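Local coordinates for universal stress protein (PDB 3LOQ), which binds adenosine monophosphate and belongs to the universal stress protein A family, its exact cellular role being unknown, at residues A[80-83]-A[84-87]. Numbering follows the deposited sequence. Where two conformers were deposited one is given.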
HETATM    1  N   MSE A  80      13.240 -19.590 -14.221  1.00 68.19           N
HETATM    2  CA  MSE A  80      12.322 -18.584 -13.687  1.00 60.09           C
HETATM    3  C   MSE A  80      11.315 -18.096 -14.718  1.00 55.29           C
HETATM    4  O   MSE A  80      10.138 -17.964 -14.416  1.00 57.20           O
HETATM    5  CB  MSE A  80      13.079 -17.410 -13.069  1.00 55.51           C
HETATM    6  CG  MSE A  80      13.828 -17.767 -11.796  1.00 56.69           C
HETATM    7 SE   MSE A  80      12.866 -19.055 -10.669  0.85 74.00          SE
HETATM    8  CE  MSE A  80      13.600 -18.543  -8.930  1.00 99.00           C
ATOM      9  N   SER A  81      11.775 -17.860 -15.941  1.00 54.13           N
ATOM     10  CA  SER A  81      10.899 -17.374 -17.001  1.00 50.43           C
ATOM     11  C   SER A  81       9.791 -18.360 -17.328  1.00 57.71           C
ATOM     12  O   SER A  81       8.659 -17.956 -17.603  1.00 57.94           O
ATOM     13  CB  SER A  81      11.710 -17.082 -18.254  1.00 55.97           C
ATOM     14  OG  SER A  81      12.726 -16.132 -17.977  1.00 66.12           O
ATOM     15  N   GLU A  82      10.111 -19.652 -17.307  0.50 62.27           N
ATOM     16  CA  GLU A  82       9.124 -20.692 -17.595  0.50 63.46           C
ATOM     17  C   GLU A  82       8.068 -20.780 -16.499  0.50 59.42           C
ATOM     18  O   GLU A  82       6.883 -20.962 -16.783  0.50 59.50           O
ATOM     19  CB  GLU A  82       9.796 -22.059 -17.781  0.50 68.56           C
ATOM     20  CG  GLU A  82       8.844 -23.261 -17.686  0.50 67.37           C
ATOM     21  CD  GLU A  82       8.006 -23.480 -18.945  0.50 67.40           C
ATOM     22  OE1 GLU A  82       7.459 -22.496 -19.495  0.50 64.40           O
ATOM     23  OE2 GLU A  82       7.891 -24.650 -19.377  0.50 66.00           O
ATOM     24  N   LYS A  83       8.500 -20.662 -15.248  1.00 51.97           N
ATOM     25  CA  LYS A  83       7.570 -20.663 -14.135  1.00 43.13           C
ATOM     26  C   LYS A  83       6.574 -19.503 -14.253  1.00 47.72           C
ATOM     27  O   LYS A  83       5.363 -19.704 -14.152  1.00 49.63           O
ATOM     28  CB  LYS A  83       8.339 -20.614 -12.820  1.00 47.50           C
ATOM     29  CG  LYS A  83       9.212 -21.837 -12.623  1.00 55.03           C
ATOM     30  CD  LYS A  83       9.822 -21.892 -11.231  1.00 65.58           C
ATOM     31  CE  LYS A  83      10.502 -23.248 -11.000  1.00 77.71           C
ATOM     32  NZ  LYS A  83       9.547 -24.414 -11.106  1.00 83.76           N
ATOM     33  N   ALA A  84       7.074 -18.295 -14.507  1.00 44.79           N
ATOM     34  CA  ALA A  84       6.187 -17.141 -14.659  1.00 46.47           C
ATOM     35  C   ALA A  84       5.168 -17.339 -15.792  1.00 51.74           C
ATOM     36  O   ALA A  84       3.982 -16.996 -15.655  1.00 50.11           O
ATOM     37  CB  ALA A  84       6.996 -15.856 -14.876  1.00 42.43           C
ATOM     38  N   GLU A  85       5.630 -17.908 -16.902  1.00 50.14           N
ATOM     39  CA  GLU A  85       4.779 -18.060 -18.079  1.00 53.08           C
ATOM     40  C   GLU A  85       3.670 -19.095 -17.891  1.00 50.42           C
ATOM     41  O   GLU A  85       2.637 -19.038 -18.554  1.00 56.54           O
ATOM     42  CB  GLU A  85       5.625 -18.347 -19.321  1.00 59.91           C
ATOM     43  CG  GLU A  85       6.130 -17.076 -19.990  1.00 72.36           C
ATOM     44  CD  GLU A  85       7.377 -17.297 -20.818  1.00 86.62           C
ATOM     45  OE1 GLU A  85       7.857 -16.322 -21.445  1.00 93.97           O
ATOM     46  OE2 GLU A  85       7.882 -18.442 -20.834  1.00 88.42           O
ATOM     47  N   GLU A  86       3.882 -20.024 -16.969  1.00 45.28           N
ATOM     48  CA  GLU A  86       2.840 -20.958 -16.575  1.00 54.01           C
ATOM     49  C   GLU A  86       1.787 -20.298 -15.684  1.00 57.63           C
ATOM     50  O   GLU A  86       0.607 -20.646 -15.746  1.00 59.23           O
ATOM     51  CB  GLU A  86       3.452 -22.151 -15.841  1.00 53.82           C
ATOM     52  CG  GLU A  86       4.119 -23.136 -16.776  1.00 70.31           C
ATOM     53  CD  GLU A  86       4.601 -24.385 -16.072  1.00 81.47           C
ATOM     54  OE1 GLU A  86       5.248 -24.269 -15.001  1.00 84.02           O
ATOM     55  OE2 GLU A  86       4.331 -25.484 -16.605  1.00 82.43           O
ATOM     56  N   VAL A  87       2.219 -19.354 -14.850  1.00 51.11           N
ATOM     57  CA  VAL A  87       1.353 -18.820 -13.807  1.00 45.40           C
ATOM     58  C   VAL A  87       0.711 -17.482 -14.170  1.00 45.86           C
ATOM     59  O   VAL A  87      -0.504 -17.322 -14.041  1.00 49.42           O
ATOM     60  CB  VAL A  87       2.103 -18.726 -12.467  1.00 47.70           C
ATOM     61  CG1 VAL A  87       1.303 -17.921 -11.443  1.00 44.61           C
ATOM     62  CG2 VAL A  87       2.408 -20.134 -11.954  1.00 39.12           C
TER
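Met80, Ser81, Glu82 and Lys83 each offer a backbone carbonyl to the amide four residues on, and the N-H...O angle falls steadily from 170° at Ala84 N to Met80 O down to 135° at Val87 N to Lys83 O, where the separation is 3.2 Å. Lys83 O also takes a weak bond from Glu86 N, an i to i+3 contact, and Val87 N makes another such weak bond to Ala84 O. The CG2 branch of Val87, turned anti to its own carbonyl carbon (CG1 anti to N, chi1 169°), approaches the Lys83 carbonyl from in front of the oxygen and somewhat off the plane, 3.7 Å from Lys83 O. Glu85 runs back along the helix: its extended chain passes beside the Ser81 carbonyl, with CB 3.5 Å and OE2 3.4 Å from Ser81 O, the last a meeting of two acceptors. Glu86 does likewise one residue later, CG resting 3.5 Å from Glu82 O. On the exposed side the carboxylate of Glu82, in one of its two conformers, lies between those of Glu85 and Glu86; in that conformer Glu82 OE1 stands 4.3 Å from Glu85 OE2, a proximity of like charges. Lys106 offers Glu85 a long, weak ion pair, while Lys83 NZ remains 5.8 Å from Glu86 OE1, too far for a salt bridge. Ser81 OG hydrogen-bonds to Ile77 O, one turn earlier in the same helix. The other side faces the protein: buried Ala84 meets Phe57 and Phe108, Met80, a selenomethionine, touches Ile59, and Val87 reaches Leu31 and Phe36. This is an amphipathic alpha-helix, 75-97, packed against strand 52-60 of the alpha/beta universal stress protein fold, with the Met80 side chain about 8 Å from the bound AMP.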